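PDB 4GT6: cell surface protein from Faecalibacterium prausnitzii A2-165, which is of unknown function but, as an extracellular protein of which this is a BspA-type leucine-rich-repeat part, probably binds other proteins. Local coordinates for residues S315-E320 and R338-S343; E334-I339 and S351-C356; T300-S305 and T323-D328; A268-P273 and Q291-S296. One frame throughout, in Å; residues are numbered along the deposited sequence.

Contact 1: residues S315-E320 and R338-S343; sequences SIDIPE and RIAIPS. With NA (sodium ion), chain R.
Arg-338 grips Asp-317 end-on with two nitrogens, one for each carboxylate oxygen. Arg-338 NH2 meets OD2 of Asp-317 at 2.7 Å on the syn side, while NH1 reaches Asp-317 OD1 at 3.0 Å from above the carboxylate plane, which is turned 44° from that of the guanidinium. Arg-338 NH1 also donates to Ser-315 OG (2.7 Å), close to the guanidinium plane, and these bonds fix the rotation of the group. CG of Arg-338 stands anti to the backbone N (chi1 -175°), and the chain runs extended from there to NE. A leucine in its place would probably leave the carboxylate of Asp-317, and that of Glu-363 on the next strand, which pairs with NE, without their shared positive mate. The backbones behind these side chains form the parallel ladder of a leucine-rich-repeat solenoid, with equivalent residues 23 apart: Ile-316 N donates to Arg-338 O, Ala-340 N to Ile-316 O and Ile-318 N to Ala-340 O. On the opposite sheet face, turned into the coil, Ile-316 and Ile-339 lie side by side, with CG2 of Ile-316 tight against CD1 of Ile-339 (3.5 Å). Ile-318 adds its CG1 to the same CD1 and sets CG2 on CD of Pro-342 (3.7 Å), the two side chains crossing at about a right angle. Past the strands, the Glu-320 side chain slides past Pro-342 in the opposite direction, OE1 3.4 Å from Pro-342 CB, and two waters carry its carboxylate to N and OG of Ser-343. The carbonyl O of Glu-320 binds a sodium ion at 2.4 Å, with Ser-297 O and four waters as further ligands.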
# COMPACT_ATOMS: atom_id res chain seq x y z
N SER A 315 -3.51 -21.87 22.40
CA SER A 315 -4.87 -22.37 22.54
C SER A 315 -5.84 -21.34 21.99
O SER A 315 -5.61 -20.13 22.17
CB SER A 315 -5.17 -22.66 24.01
OG SER A 315 -6.48 -23.15 24.20
N ILE A 316 -6.88 -21.79 21.29
CA ILE A 316 -7.89 -20.88 20.75
C ILE A 316 -9.25 -21.59 20.73
O ILE A 316 -9.33 -22.78 20.41
CB ILE A 316 -7.47 -20.27 19.37
CG1 ILE A 316 -8.42 -19.11 18.94
CG2 ILE A 316 -7.31 -21.33 18.27
CD1 ILE A 316 -7.83 -18.15 17.96
N ASP A 317 -10.30 -20.85 21.11
CA ASP A 317 -11.67 -21.34 21.13
C ASP A 317 -12.45 -20.62 20.05
O ASP A 317 -12.65 -19.41 20.15
CB ASP A 317 -12.29 -21.13 22.52
CG ASP A 317 -11.68 -22.03 23.57
OD1 ASP A 317 -10.61 -21.67 24.11
OD2 ASP A 317 -12.22 -23.12 23.80
N ILE A 318 -12.80 -21.33 18.98
CA ILE A 318 -13.54 -20.74 17.86
C ILE A 318 -15.01 -20.63 18.31
O ILE A 318 -15.57 -21.64 18.76
CB ILE A 318 -13.35 -21.56 16.55
CG1 ILE A 318 -11.86 -21.71 16.11
CG2 ILE A 318 -14.24 -21.07 15.42
CD1 ILE A 318 -10.99 -20.49 16.17
N PRO A 319 -15.64 -19.43 18.24
CA PRO A 319 -17.00 -19.29 18.76
C PRO A 319 -18.06 -20.02 17.94
O PRO A 319 -17.94 -20.13 16.72
CB PRO A 319 -17.25 -17.77 18.73
CG PRO A 319 -16.35 -17.25 17.68
CD PRO A 319 -15.11 -18.13 17.75
N GLU A 320 -19.11 -20.48 18.63
CA GLU A 320 -20.31 -21.07 18.03
C GLU A 320 -20.86 -20.07 17.01
O GLU A 320 -20.87 -18.88 17.30
CB GLU A 320 -21.34 -21.34 19.14
CG GLU A 320 -22.55 -22.13 18.67
CD GLU A 320 -22.18 -23.47 18.08
OE1 GLU A 320 -21.49 -24.25 18.77
OE2 GLU A 320 -22.50 -23.71 16.89
N ARG A 338 -3.93 -26.57 20.98
CA ARG A 338 -5.34 -26.84 21.20
C ARG A 338 -6.22 -25.89 20.41
O ARG A 338 -6.01 -24.67 20.42
CB ARG A 338 -5.66 -26.71 22.70
CG ARG A 338 -7.09 -27.08 23.09
CD ARG A 338 -7.43 -26.51 24.46
NE ARG A 338 -8.88 -26.43 24.64
CZ ARG A 338 -9.60 -25.32 24.49
NH1 ARG A 338 -9.01 -24.17 24.20
NH2 ARG A 338 -10.92 -25.35 24.66
N ILE A 339 -7.26 -26.44 19.78
CA ILE A 339 -8.26 -25.63 19.09
C ILE A 339 -9.63 -26.25 19.32
O ILE A 339 -9.81 -27.45 19.13
CB ILE A 339 -7.96 -25.36 17.58
CG1 ILE A 339 -9.06 -24.43 16.97
CG2 ILE A 339 -7.79 -26.66 16.78
CD1 ILE A 339 -8.61 -23.52 15.90
N ALA A 340 -10.58 -25.43 19.77
CA ALA A 340 -11.97 -25.88 19.95
C ALA A 340 -12.75 -25.42 18.71
O ALA A 340 -12.76 -24.24 18.40
CB ALA A 340 -12.57 -25.32 21.23
N ILE A 341 -13.32 -26.38 17.96
CA ILE A 341 -14.07 -26.11 16.73
C ILE A 341 -15.56 -26.43 16.96
O ILE A 341 -15.89 -27.59 17.27
CB ILE A 341 -13.46 -26.90 15.54
CG1 ILE A 341 -12.00 -26.44 15.26
CG2 ILE A 341 -14.36 -26.77 14.29
CD1 ILE A 341 -11.19 -27.28 14.30
N PRO A 342 -16.47 -25.44 16.79
CA PRO A 342 -17.90 -25.73 16.97
C PRO A 342 -18.46 -26.50 15.77
O PRO A 342 -17.89 -26.43 14.67
CB PRO A 342 -18.52 -24.34 17.09
CG PRO A 342 -17.64 -23.47 16.24
CD PRO A 342 -16.25 -24.02 16.42
N SER A 343 -19.59 -27.20 15.97
CA SER A 343 -20.21 -28.01 14.91
C SER A 343 -20.82 -27.13 13.80
O SER A 343 -21.11 -27.66 12.72
CB SER A 343 -21.26 -28.96 15.49
OG SER A 343 -22.28 -28.23 16.15
NA NA R . -21.39 -16.57 17.38
O HOH W 1 -20.91 -26.68 18.73
O HOH W 2 -23.65 -25.99 16.02
O HOH W 3 -21.98 -16.24 15.04
O HOH W 4 -23.70 -17.24 17.87
O HOH W 5 -19.20 -15.67 16.70
O HOH W 6 -20.81 -17.04 19.69

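Contact 2: residues E334-I339 and S351-C356; sequences EQLERI and SAFSNC
Glu-334 and Cys-356 bring their CA atoms to 4.9 Å, the nearest backbone approach of 334-339 and 351-356, and no hydrogen bond links the two segments. The contact is carried instead by apolar side chains that meet across the inside of the coil. Ile-339 and Phe-353 reach toward each other tip to tip: CD1 of the isoleucine touches the ring at its edge, 3.5 Å from CE1 and equally close to CZ of Phe-353. The first torsion of Phe-353 puts CG anti to the carbonyl carbon and beside the backbone N (chi1 -68°), on the side from which the ring meets the isoleucine. Leu-336 comes to the same edge more loosely, its CD2 lying 4.2 Å from Phe-353 CE1. That methyl of Leu-336 also approaches SG of Cys-356 (4.5 Å), so one branch of the leucine borders both the ring and the sulfur. Within 351-356, the turn that presents Phe-353 is held by Ser-354, whose OG (2.8 Å) and N (3.2 Å) both bond to Ser-351 O from the same face of its carbonyl plane. Ser-351 in turn uses its OG to reach Asp-327 OD1 and Asp-328 N in the preceding coil, tying the turn to its neighbour. The ring of Phe-353 meets that of Phe-330, one coil back, with planes only about 5° from parallel, while Leu-336 also packs on Ile-316. Leucine and isoleucine from the strand side facing phenylalanine and cysteine from the returning loop form part of the hydrophobic interior of a BspA-type leucine-rich repeat, here spanned within a single coil.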
# COMPACT_ATOMS: atom_id res chain seq x y z
N GLU A 334 3.01 -22.37 14.72
CA GLU A 334 3.93 -23.42 15.17
C GLU A 334 3.76 -23.84 16.65
O GLU A 334 4.22 -24.93 17.00
CB GLU A 334 5.40 -23.00 14.92
CG GLU A 334 5.80 -21.66 15.52
CD GLU A 334 7.17 -21.11 15.15
OE1 GLU A 334 7.42 -20.88 13.94
OE2 GLU A 334 7.95 -20.83 16.08
N GLN A 335 3.13 -23.01 17.49
CA GLN A 335 2.96 -23.31 18.92
C GLN A 335 1.50 -23.66 19.27
O GLN A 335 1.21 -23.98 20.43
CB GLN A 335 3.44 -22.13 19.78
CG GLN A 335 4.96 -22.07 19.97
CD GLN A 335 5.37 -20.90 20.84
OE1 GLN A 335 4.93 -20.74 21.99
NE2 GLN A 335 6.23 -20.04 20.31
N LEU A 336 0.59 -23.62 18.28
CA LEU A 336 -0.82 -23.93 18.50
C LEU A 336 -0.99 -25.41 18.84
O LEU A 336 -0.67 -26.26 18.01
CB LEU A 336 -1.65 -23.54 17.26
CG LEU A 336 -3.17 -23.73 17.33
CD1 LEU A 336 -3.80 -22.81 18.42
CD2 LEU A 336 -3.79 -23.41 15.98
N GLU A 337 -1.43 -25.71 20.08
CA GLU A 337 -1.59 -27.08 20.60
C GLU A 337 -3.04 -27.51 20.65
O GLU A 337 -3.34 -28.69 20.45
CB GLU A 337 -1.04 -27.21 22.04
CG GLU A 337 0.45 -26.95 22.21
CD GLU A 337 0.92 -26.80 23.65
OE1 GLU A 337 0.07 -26.73 24.57
OE2 GLU A 337 2.15 -26.72 23.86
N ARG A 338 -3.93 -26.57 20.98
CA ARG A 338 -5.34 -26.84 21.20
C ARG A 338 -6.22 -25.89 20.41
O ARG A 338 -6.01 -24.67 20.42
CB ARG A 338 -5.66 -26.71 22.70
CG ARG A 338 -7.09 -27.08 23.09
CD ARG A 338 -7.43 -26.51 24.46
NE ARG A 338 -8.88 -26.43 24.64
CZ ARG A 338 -9.60 -25.32 24.49
NH1 ARG A 338 -9.01 -24.17 24.20
NH2 ARG A 338 -10.92 -25.35 24.66
N ILE A 339 -7.26 -26.44 19.78
CA ILE A 339 -8.26 -25.63 19.09
C ILE A 339 -9.63 -26.25 19.32
O ILE A 339 -9.81 -27.45 19.13
CB ILE A 339 -7.96 -25.36 17.58
CG1 ILE A 339 -9.06 -24.43 16.97
CG2 ILE A 339 -7.79 -26.66 16.78
CD1 ILE A 339 -8.61 -23.52 15.90
N SER A 351 -5.20 -25.96 4.00
CA SER A 351 -4.20 -24.93 4.30
C SER A 351 -4.49 -24.15 5.60
O SER A 351 -3.57 -23.51 6.13
CB SER A 351 -4.09 -23.94 3.14
OG SER A 351 -5.26 -23.14 3.12
N ALA A 352 -5.73 -24.20 6.13
CA ALA A 352 -6.09 -23.45 7.34
C ALA A 352 -5.20 -23.83 8.54
O ALA A 352 -4.86 -22.96 9.33
CB ALA A 352 -7.56 -23.67 7.67
N PHE A 353 -4.78 -25.09 8.63
CA PHE A 353 -3.94 -25.53 9.74
C PHE A 353 -2.59 -26.08 9.24
O PHE A 353 -2.00 -26.94 9.89
CB PHE A 353 -4.70 -26.56 10.61
CG PHE A 353 -5.86 -25.91 11.34
CD1 PHE A 353 -5.64 -25.15 12.49
CD2 PHE A 353 -7.15 -26.01 10.84
CE1 PHE A 353 -6.70 -24.52 13.13
CE2 PHE A 353 -8.21 -25.37 11.48
CZ PHE A 353 -7.98 -24.62 12.62
N SER A 354 -2.09 -25.53 8.11
CA SER A 354 -0.80 -25.93 7.54
C SER A 354 0.33 -25.42 8.42
O SER A 354 0.20 -24.36 9.03
CB SER A 354 -0.65 -25.43 6.11
OG SER A 354 -0.80 -24.02 6.02
N ASN A 355 1.42 -26.20 8.54
CA ASN A 355 2.59 -25.87 9.36
C ASN A 355 2.20 -25.54 10.83
O ASN A 355 2.67 -24.55 11.40
CB ASN A 355 3.43 -24.74 8.74
CG ASN A 355 4.12 -25.12 7.46
OD1 ASN A 355 3.78 -24.63 6.37
ND2 ASN A 355 5.11 -25.99 7.55
N CYS A 356 1.29 -26.35 11.39
CA CYS A 356 0.83 -26.30 12.77
C CYS A 356 1.31 -27.59 13.43
O CYS A 356 0.52 -28.49 13.76
CB CYS A 356 -0.68 -26.13 12.85
SG CYS A 356 -1.24 -24.44 12.47

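Contact 3: residues T300-S305 and T323-D328; sequences TELPES and TQILDD
A second row of short parallel ladders runs along this leucine-rich-repeat solenoid, and residues 300-305 and 323-328 of successive coils pair in it. Glu-301 and Gln-324 lie side by side, pointing the same way from their sheet face, and NE2 of Gln-324 donates to Glu-301 OE1 at 2.7 Å. The acceptor lies in the plane of the amide, but NE2 approaches from above the carboxylate plane, the two flat groups being 45° apart. Gln-324 makes this reach with CG between its backbone N and carbonyl carbon (chi1 56°), whereas CG of Glu-301 is anti to its N (chi1 172°). The other oxygen, Glu-301 OE2, rests 3.8 Å from CD1 of Leu-326. An alanine in place of Glu-301 would probably leave Gln-324 NE2 without this acceptor and its amide free to turn, and would take away the carboxylate that lies against Leu-326 CD1. The backbones are joined by Leu-302 N to Gln-324 O (3.0 Å) and Leu-326 N to Leu-302 O (2.9 Å). Outside this pair, Thr-323 N donates to Thr-300 O (2.8 Å) and Ser-305 N to Asp-327 O (2.9 Å). On the other face, Leu-302 CD1 approaches Ile-325 CG1 (4.3 Å) and the leucine continues onto Ile-318 and Phe-330. A water links Ser-305 OG with Asp-328 OD2. The 23-residue offset between paired residues, with Leu-302 and Ile-325 turned inward and Glu-301 and Gln-324 on the other face, is consistent with stacked coils of a BspA-type leucine-rich-repeat solenoid.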
# COMPACT_ATOMS: atom_id res chain seq x y z
N THR A 300 -19.19 -14.74 11.78
CA THR A 300 -19.59 -16.06 11.27
C THR A 300 -18.52 -16.67 10.37
O THR A 300 -18.73 -17.76 9.82
CB THR A 300 -20.95 -15.97 10.52
OG1 THR A 300 -20.77 -15.14 9.36
CG2 THR A 300 -22.08 -15.43 11.38
N GLU A 301 -17.35 -16.00 10.23
CA GLU A 301 -16.27 -16.49 9.39
C GLU A 301 -14.92 -16.09 9.95
O GLU A 301 -14.79 -15.00 10.51
CB GLU A 301 -16.45 -15.90 7.98
CG GLU A 301 -15.34 -16.12 6.97
CD GLU A 301 -15.58 -15.29 5.72
OE1 GLU A 301 -16.55 -15.61 4.99
OE2 GLU A 301 -14.84 -14.30 5.50
N LEU A 302 -13.92 -16.98 9.81
CA LEU A 302 -12.51 -16.67 10.08
C LEU A 302 -11.91 -16.47 8.68
O LEU A 302 -11.91 -17.41 7.88
CB LEU A 302 -11.80 -17.74 10.91
CG LEU A 302 -12.24 -17.86 12.39
CD1 LEU A 302 -11.23 -18.65 13.15
CD2 LEU A 302 -12.41 -16.50 13.05
N PRO A 303 -11.57 -15.22 8.30
CA PRO A 303 -11.17 -14.97 6.91
C PRO A 303 -9.80 -15.52 6.57
O PRO A 303 -9.06 -15.96 7.46
CB PRO A 303 -11.21 -13.44 6.81
CG PRO A 303 -10.83 -12.99 8.19
CD PRO A 303 -11.55 -13.97 9.09
N GLU A 304 -9.43 -15.45 5.30
CA GLU A 304 -8.15 -15.93 4.84
C GLU A 304 -6.99 -15.31 5.63
O GLU A 304 -7.02 -14.11 5.91
CB GLU A 304 -8.04 -15.60 3.34
CG GLU A 304 -6.69 -15.82 2.69
CD GLU A 304 -6.71 -15.33 1.26
OE1 GLU A 304 -7.67 -15.69 0.53
OE2 GLU A 304 -5.84 -14.50 0.90
N SER A 305 -6.01 -16.15 6.04
CA SER A 305 -4.78 -15.76 6.75
C SER A 305 -5.03 -14.93 8.02
O SER A 305 -4.12 -14.22 8.45
CB SER A 305 -3.88 -14.94 5.82
OG SER A 305 -3.55 -15.60 4.62
N THR A 323 -19.04 -20.45 10.51
CA THR A 323 -19.45 -21.50 9.56
C THR A 323 -18.28 -21.93 8.67
O THR A 323 -18.34 -22.98 8.04
CB THR A 323 -20.62 -21.03 8.70
OG1 THR A 323 -20.18 -19.93 7.90
CG2 THR A 323 -21.83 -20.64 9.54
N GLN A 324 -17.25 -21.10 8.59
CA GLN A 324 -16.08 -21.44 7.77
C GLN A 324 -14.83 -20.77 8.29
O GLN A 324 -14.88 -19.65 8.82
CB GLN A 324 -16.30 -21.12 6.28
CG GLN A 324 -16.67 -19.67 5.99
CD GLN A 324 -16.92 -19.39 4.52
OE1 GLN A 324 -17.10 -20.28 3.69
NE2 GLN A 324 -16.95 -18.12 4.18
N ILE A 325 -13.71 -21.48 8.14
CA ILE A 325 -12.35 -21.08 8.50
C ILE A 325 -11.63 -21.11 7.16
O ILE A 325 -11.46 -22.19 6.60
CB ILE A 325 -11.77 -22.07 9.56
CG1 ILE A 325 -12.58 -22.03 10.88
CG2 ILE A 325 -10.27 -21.82 9.80
CD1 ILE A 325 -12.17 -23.14 11.94
N LEU A 326 -11.29 -19.94 6.61
CA LEU A 326 -10.75 -19.89 5.25
C LEU A 326 -9.26 -20.25 5.13
O LEU A 326 -8.60 -20.57 6.12
CB LEU A 326 -11.05 -18.52 4.60
CG LEU A 326 -12.55 -18.13 4.45
CD1 LEU A 326 -12.69 -16.85 3.61
CD2 LEU A 326 -13.37 -19.25 3.81
N ASP A 327 -8.75 -20.24 3.90
CA ASP A 327 -7.37 -20.64 3.58
C ASP A 327 -6.34 -19.94 4.46
O ASP A 327 -6.45 -18.75 4.72
CB ASP A 327 -7.06 -20.36 2.11
CG ASP A 327 -7.55 -21.46 1.18
OD1 ASP A 327 -6.98 -22.57 1.22
OD2 ASP A 327 -8.46 -21.19 0.39
N ASP A 328 -5.35 -20.71 4.96
CA ASP A 328 -4.24 -20.20 5.76
C ASP A 328 -4.66 -19.46 7.06
O ASP A 328 -3.84 -18.75 7.62
CB ASP A 328 -3.37 -19.25 4.90
CG ASP A 328 -2.61 -19.90 3.77
OD1 ASP A 328 -2.44 -21.14 3.80
OD2 ASP A 328 -2.14 -19.16 2.88
O HOH W 7 -21.73 -17.66 7.62
O HOH W 8 -1.07 -16.51 4.46

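Contact 4: residues A268-P273 and Q291-S296; sequences ASVKMP and QDIEFS. With EDO (1,2-ethanediol), chain I.
Lys-271 and Glu-294 leave their strands on different torsions: CG of the lysine is beside its backbone N (chi1 -70°), that of the glutamate anti to it (chi1 -176°). The two chains cross obliquely and, in the lysine conformer described, one of two, Lys-271 NZ forms a salt bridge with Glu-294 OE1 (2.8 Å), nearly in line with the CD-OE1 bond. An ethanediol, probably from the crystallisation liquor, lies against OE2. Along the same face, a water joins Ser-269 OG to Asp-292 OD2. The axes of strands 269-271 and 292-294 run parallel, 1° apart, and Ala-268 O opens the ladder by accepting from both Gln-291 N (2.8 Å) and Asp-292 N (3.1 Å). Inside the coil, Val-270 CG1 touches Ile-293 CG1 at 3.9 Å. Selenomethionine Met-272 lies alongside Phe-295, its CE 3.6 Å from CD1 of the ring, while Ile-293 CG2 covers the centre of one ring face from 3.7 Å above. At the end, Ser-296 packs CB on Pro-273 O and sends OG to Val-276 O and Arg-298 N, but its backbone N is buried without a partner. Strand 246-248 flanks 269-271 on the side away from 292-294; toward the next coil, Ile-293 and Phe-295 pack on Ile-316 of strand 315-317, and Phe-295 also on Pro-319.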
# COMPACT_ATOMS: atom_id res chain seq x y z
N ALA A 268 -0.34 -8.84 22.87
CA ALA A 268 -0.43 -10.22 23.40
C ALA A 268 -1.87 -10.68 23.61
O ALA A 268 -2.14 -11.88 23.62
CB ALA A 268 0.34 -10.31 24.73
N SER A 269 -2.80 -9.73 23.79
CA SER A 269 -4.19 -10.07 24.06
C SER A 269 -5.12 -9.11 23.34
O SER A 269 -4.92 -7.91 23.43
CB SER A 269 -4.44 -9.99 25.57
OG SER A 269 -5.79 -10.25 25.90
N VAL A 270 -6.14 -9.63 22.66
CA VAL A 270 -7.10 -8.74 22.00
C VAL A 270 -8.52 -9.17 22.41
O VAL A 270 -8.79 -10.37 22.56
CB VAL A 270 -6.92 -8.65 20.45
CG1 VAL A 270 -7.15 -9.99 19.75
CG2 VAL A 270 -7.78 -7.54 19.84
N LYS A 271 -9.42 -8.18 22.60
CA LYS A 271 -10.82 -8.45 22.95
C LYS A 271 -11.71 -7.72 21.96
O LYS A 271 -11.48 -6.55 21.66
CB LYS A 271 -11.13 -8.06 24.40
CG LYS A 271 -10.44 -9.00 25.38
CD LYS A 271 -10.62 -8.66 26.84
CE LYS A 271 -9.78 -9.57 27.72
NZ LYS A 271 -10.09 -11.01 27.51
N MSE A 272 -12.68 -8.45 21.38
CA MSE A 272 -13.62 -7.90 20.40
C MSE A 272 -14.98 -7.69 21.04
O MSE A 272 -15.45 -8.63 21.68
CB MSE A 272 -13.85 -8.87 19.21
CG MSE A 272 -12.67 -9.18 18.42
SE MSE A 272 -13.30 -10.31 16.98
CE MSE A 272 -11.58 -11.19 16.83
N PRO A 273 -15.66 -6.55 20.78
CA PRO A 273 -17.03 -6.40 21.26
C PRO A 273 -17.98 -7.19 20.35
O PRO A 273 -17.62 -7.46 19.18
CB PRO A 273 -17.27 -4.88 21.12
CG PRO A 273 -16.48 -4.50 19.90
CD PRO A 273 -15.24 -5.39 19.96
N GLN A 291 -1.34 -14.11 22.10
CA GLN A 291 -1.64 -15.35 22.81
C GLN A 291 -3.11 -15.51 23.15
O GLN A 291 -3.57 -16.65 23.26
CB GLN A 291 -0.83 -15.43 24.10
CG GLN A 291 0.62 -15.82 23.89
CD GLN A 291 1.29 -16.15 25.20
OE1 GLN A 291 2.00 -15.33 25.79
NE2 GLN A 291 1.05 -17.35 25.70
N ASP A 292 -3.83 -14.41 23.40
CA ASP A 292 -5.24 -14.51 23.79
C ASP A 292 -6.14 -13.68 22.91
O ASP A 292 -5.84 -12.52 22.64
CB ASP A 292 -5.40 -14.05 25.26
CG ASP A 292 -4.64 -14.91 26.25
OD1 ASP A 292 -4.92 -16.12 26.32
OD2 ASP A 292 -3.78 -14.36 26.96
N ILE A 293 -7.20 -14.31 22.42
CA ILE A 293 -8.19 -13.66 21.56
C ILE A 293 -9.58 -13.95 22.12
O ILE A 293 -9.92 -15.12 22.29
CB ILE A 293 -8.08 -14.12 20.07
CG1 ILE A 293 -6.69 -13.82 19.49
CG2 ILE A 293 -9.19 -13.45 19.20
CD1 ILE A 293 -6.04 -15.01 18.94
N GLU A 294 -10.37 -12.91 22.40
CA GLU A 294 -11.77 -13.01 22.81
C GLU A 294 -12.58 -12.52 21.62
O GLU A 294 -12.47 -11.36 21.22
CB GLU A 294 -12.03 -12.19 24.08
CG GLU A 294 -13.44 -12.33 24.64
CD GLU A 294 -13.67 -11.71 26.00
OE1 GLU A 294 -12.72 -11.67 26.82
OE2 GLU A 294 -14.82 -11.29 26.26
N PHE A 295 -13.33 -13.43 21.00
CA PHE A 295 -14.08 -13.14 19.80
C PHE A 295 -15.43 -12.54 20.08
O PHE A 295 -16.05 -12.84 21.09
CB PHE A 295 -14.33 -14.45 19.03
CG PHE A 295 -13.08 -15.05 18.42
CD1 PHE A 295 -12.61 -14.59 17.19
CD2 PHE A 295 -12.39 -16.07 19.06
CE1 PHE A 295 -11.45 -15.14 16.62
CE2 PHE A 295 -11.25 -16.64 18.48
CZ PHE A 295 -10.80 -16.18 17.26
N SER A 296 -15.95 -11.80 19.08
CA SER A 296 -17.31 -11.32 19.06
C SER A 296 -18.25 -12.52 18.86
O SER A 296 -17.91 -13.43 18.08
CB SER A 296 -17.48 -10.36 17.89
OG SER A 296 -18.86 -10.21 17.61
C1 EDO I . -17.01 -10.95 23.68
O1 EDO I . -17.58 -9.86 22.97
C2 EDO I . -18.12 -11.93 24.14
O2 EDO I . -18.75 -12.54 23.02
O HOH W 9 -5.64 -12.04 28.37

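Overall arrangement
Contacts 1 and 4 are equivalent ladders in the same row of the solenoid, each with apolar side chains inward and a salt bridge on the more exposed face; they meet where Phe-295 packs on Ile-316 and Pro-319. Contact 3 belongs to the second row, where the outward pair is a glutamate and a neutral amide, and joins contact 1 through Leu-302 and Ile-318. Contact 2, the smallest by area, lacks hydrogen bonds across it: it spans the coil's apolar interior, sharing Arg-338 and Ile-339 with contact 1 and meeting contact 3 at Ser-351 and Asp-327. Contacts 2 and 4 do not touch.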